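Local coordinates for E3 SUMO-protein ligase SIZ2 (Saccharomyces cerevisiae, PDB 6U75) that acts as a SUMO E3 ligase of the PIAS family, promoting attachment of SUMO to target proteins, possibly including septins, at residues A[11-16]-A[133-138]. Residues are numbered along the deposited sequence; the frame is centred on the assembly and turned at random.
Sequences IVQIPD and SCFIVE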
ATOM      1  N   ILE A  11      -4.682 -16.381  -2.960  1.00 28.08           N
ATOM      2  CA  ILE A  11      -5.288 -17.645  -2.581  1.00 27.48           C
ATOM      3  C   ILE A  11      -5.155 -18.675  -3.694  1.00 29.59           C
ATOM      4  O   ILE A  11      -4.854 -19.841  -3.433  1.00 37.62           O
ATOM      5  CB  ILE A  11      -6.772 -17.433  -2.207  1.00 39.23           C
ATOM      6  CG1 ILE A  11      -6.903 -16.430  -1.056  1.00 36.54           C
ATOM      7  CG2 ILE A  11      -7.433 -18.758  -1.854  1.00 39.29           C
ATOM      8  CD1 ILE A  11      -6.213 -16.857   0.225  1.00 39.71           C
ATOM      9  N   VAL A  12      -5.367 -18.256  -4.938  1.00 30.34           N
ATOM     10  CA  VAL A  12      -5.221 -19.134  -6.091  1.00 33.49           C
ATOM     11  C   VAL A  12      -5.125 -18.265  -7.335  1.00 26.14           C
ATOM     12  O   VAL A  12      -5.807 -17.244  -7.453  1.00 29.67           O
ATOM     13  CB  VAL A  12      -6.396 -20.137  -6.188  1.00 27.81           C
ATOM     14  CG1 VAL A  12      -7.728 -19.404  -6.134  1.00 29.41           C
ATOM     15  CG2 VAL A  12      -6.286 -20.960  -7.461  1.00 23.04           C
ATOM     16  N   GLN A  13      -4.263 -18.676  -8.259  1.00 27.44           N
ATOM     17  CA  GLN A  13      -4.176 -18.025  -9.556  1.00 27.19           C
ATOM     18  C   GLN A  13      -5.264 -18.560 -10.473  1.00 34.22           C
ATOM     19  O   GLN A  13      -5.555 -19.760 -10.478  1.00 42.64           O
ATOM     20  CB  GLN A  13      -2.802 -18.261 -10.180  1.00 25.95           C
ATOM     21  CG  GLN A  13      -2.584 -17.531 -11.493  1.00 32.92           C
ATOM     22  CD  GLN A  13      -1.182 -17.719 -12.035  1.00 44.92           C
ATOM     23  OE1 GLN A  13      -0.331 -18.332 -11.391  1.00 60.36           O
ATOM     24  NE2 GLN A  13      -0.935 -17.193 -13.228  1.00 41.73           N
ATOM     25  N   ILE A  14      -5.868 -17.669 -11.246  1.00 38.45           N
ATOM     26  CA  ILE A  14      -6.905 -18.078 -12.196  1.00 35.00           C
ATOM     27  C   ILE A  14      -6.229 -18.606 -13.460  1.00 37.36           C
ATOM     28  O   ILE A  14      -5.402 -17.893 -14.051  1.00 41.25           O
ATOM     29  CB  ILE A  14      -7.834 -16.911 -12.516  1.00 31.56           C
ATOM     30  CG1 ILE A  14      -8.679 -16.544 -11.292  1.00 31.08           C
ATOM     31  CG2 ILE A  14      -8.732 -17.254 -13.697  1.00 32.88           C
ATOM     32  CD1 ILE A  14      -9.702 -17.596 -10.893  1.00 42.77           C
ATOM     33  N   PRO A  15      -6.540 -19.822 -13.902  1.00 36.91           N
ATOM     34  CA  PRO A  15      -5.910 -20.343 -15.116  1.00 44.33           C
ATOM     35  C   PRO A  15      -6.499 -19.719 -16.370  1.00 48.25           C
ATOM     36  O   PRO A  15      -7.660 -19.307 -16.408  1.00 54.03           O
ATOM     37  CB  PRO A  15      -6.214 -21.844 -15.050  1.00 50.94           C
ATOM     38  CG  PRO A  15      -7.502 -21.920 -14.314  1.00 36.86           C
ATOM     39  CD  PRO A  15      -7.484 -20.791 -13.316  1.00 43.78           C
ATOM     40  N   ASP A  16      -5.668 -19.655 -17.409  1.00 57.74           N
ATOM     41  CA  ASP A  16      -6.059 -19.111 -18.706  1.00 46.31           C
ATOM     42  C   ASP A  16      -6.441 -17.639 -18.623  1.00 41.69           C
ATOM     43  O   ASP A  16      -7.167 -17.134 -19.486  1.00 44.20           O
ATOM     44  CB  ASP A  16      -7.213 -19.915 -19.315  1.00 54.85           C
ATOM     45  CG  ASP A  16      -6.933 -21.406 -19.343  1.00 68.02           C
ATOM     46  OD1 ASP A  16      -5.747 -21.792 -19.421  1.00 62.23           O
ATOM     47  OD2 ASP A  16      -7.901 -22.194 -19.286  1.00 81.36           O
ATOM     48  N   SER A 133      -2.079 -10.733 -15.178  1.00 38.27           N
ATOM     49  CA  SER A 133      -2.464 -11.918 -14.427  1.00 34.94           C
ATOM     50  C   SER A 133      -3.754 -11.636 -13.671  1.00 34.00           C
ATOM     51  O   SER A 133      -4.163 -10.486 -13.509  1.00 35.06           O
ATOM     52  CB  SER A 133      -1.368 -12.344 -13.440  1.00 36.55           C
ATOM     53  OG  SER A 133      -0.101 -12.389 -14.070  1.00 67.46           O
ATOM     54  N   CYS A 134      -4.391 -12.703 -13.197  1.00 39.93           N
ATOM     55  CA  CYS A 134      -5.594 -12.588 -12.385  1.00 32.77           C
ATOM     56  C   CYS A 134      -5.495 -13.563 -11.226  1.00 34.75           C
ATOM     57  O   CYS A 134      -5.144 -14.730 -11.424  1.00 33.21           O
ATOM     58  CB  CYS A 134      -6.857 -12.870 -13.204  1.00 42.18           C
ATOM     59  SG  CYS A 134      -7.118 -11.733 -14.578  1.00 56.10           S
ATOM     60  N   PHE A 135      -5.802 -13.086 -10.024  1.00 31.36           N
ATOM     61  CA  PHE A 135      -5.707 -13.911  -8.829  1.00 25.87           C
ATOM     62  C   PHE A 135      -6.930 -13.701  -7.956  1.00 26.17           C
ATOM     63  O   PHE A 135      -7.437 -12.583  -7.843  1.00 32.07           O
ATOM     64  CB  PHE A 135      -4.457 -13.581  -8.000  1.00 28.15           C
ATOM     65  CG  PHE A 135      -3.165 -13.984  -8.647  1.00 31.02           C
ATOM     66  CD1 PHE A 135      -2.617 -13.223  -9.664  1.00 26.81           C
ATOM     67  CD2 PHE A 135      -2.488 -15.115  -8.222  1.00 25.77           C
ATOM     68  CE1 PHE A 135      -1.423 -13.589 -10.254  1.00 37.43           C
ATOM     69  CE2 PHE A 135      -1.295 -15.485  -8.807  1.00 25.09           C
ATOM     70  CZ  PHE A 135      -0.762 -14.723  -9.824  1.00 30.35           C
ATOM     71  N   ILE A 136      -7.391 -14.769  -7.330  1.00 28.32           N
ATOM     72  CA  ILE A 136      -8.261 -14.627  -6.172  1.00 32.21           C
ATOM     73  C   ILE A 136      -7.381 -14.289  -4.978  1.00 27.05           C
ATOM     74  O   ILE A 136      -6.312 -14.881  -4.787  1.00 28.26           O
ATOM     75  CB  ILE A 136      -9.087 -15.904  -5.940  1.00 27.15           C
ATOM     76  CG1 ILE A 136      -9.934 -16.192  -7.182  1.00 28.11           C
ATOM     77  CG2 ILE A 136      -9.971 -15.755  -4.704  1.00 24.38           C
ATOM     78  CD1 ILE A 136     -10.987 -17.259  -6.990  1.00 43.83           C
ATOM     79  N   VAL A 137      -7.807 -13.311  -4.185  1.00 25.77           N
ATOM     80  CA  VAL A 137      -6.986 -12.789  -3.104  1.00 25.54           C
ATOM     81  C   VAL A 137      -7.868 -12.491  -1.903  1.00 25.14           C
ATOM     82  O   VAL A 137      -9.038 -12.125  -2.039  1.00 28.57           O
ATOM     83  CB  VAL A 137      -6.218 -11.516  -3.524  1.00 30.09           C
ATOM     84  CG1 VAL A 137      -5.370 -11.780  -4.758  1.00 27.07           C
ATOM     85  CG2 VAL A 137      -7.187 -10.368  -3.774  1.00 28.36           C
ATOM     86  N   GLU A 138      -7.289 -12.649  -0.719  1.00 26.80           N
ATOM     87  CA  GLU A 138      -7.902 -12.179   0.514  1.00 32.71           C
ATOM     88  C   GLU A 138      -7.411 -10.760   0.769  1.00 30.40           C
ATOM     89  O   GLU A 138      -6.200 -10.520   0.815  1.00 30.25           O
ATOM     90  CB  GLU A 138      -7.551 -13.093   1.687  1.00 44.04           C
ATOM     91  CG  GLU A 138      -8.311 -12.770   2.964  1.00 33.89           C
ATOM     92  CD  GLU A 138      -7.932 -13.682   4.114  1.00 36.13           C
ATOM     93  OE1 GLU A 138      -7.659 -13.164   5.217  1.00 51.97           O
ATOM     94  OE2 GLU A 138      -7.903 -14.914   3.913  1.00 44.14           O
TER
HETATM   95  O   HOH W   1      -3.695 -15.723 -14.209  1.00 37.20           O
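Strand 130-139 runs antiparallel to the 11-14 stretch, with strand 50-58 pairing along its other edge. At Cys134 the carbonyl O accepts a nearly straight hydrogen bond from Ile14 N (3.0 Å, 169° at the hydrogen), the donor standing above the carbonyl plane. One water links the two chains beside the Cys134-Ile14 bond: it accepts long hydrogen bonds from Cys134 N and Gln13 NE2 and lies within hydrogen-bonding distance of Ile14 O. Phe135 forms a non-hydrogen-bonded pair with Gln13. Gln13 CG, anti to its backbone N (chi1 -176°), sends an extended chain obliquely across one ring face; CG lies 4.0 Å from the Phe135 ring centroid in a CH-pi contact offset toward the rim, and the amide plane is tilted 26° from the ring. Phe3 meets the same ring edge-to-face. Ile136 points to the opposite face of the sheet beside Val12, whose CG1 packs 3.8 Å from Ile136 CB; Ile14 CD1 crosses to Ile136 CG1 at 4.0 Å, on the face that helix 38-46 covers, Leu43 touching Val12 and Asn40 touching Ile14 and Ile136. Ile136 N donates to Val12 O (2.9 Å) nearly along the C=O axis but with a bend at the hydrogen, whereas Ile11 N reaches Ile136 O (2.9 Å) from above the carbonyl plane. Beyond Val137, Ile11 CG1 rests 3.8 Å from Glu138 N. Ile11 and Val12 thus both face Ile136, a classic beta bulge at the corner between strands 8-10 and 12-21, both paired with strand 130-139 in the PINIT domain.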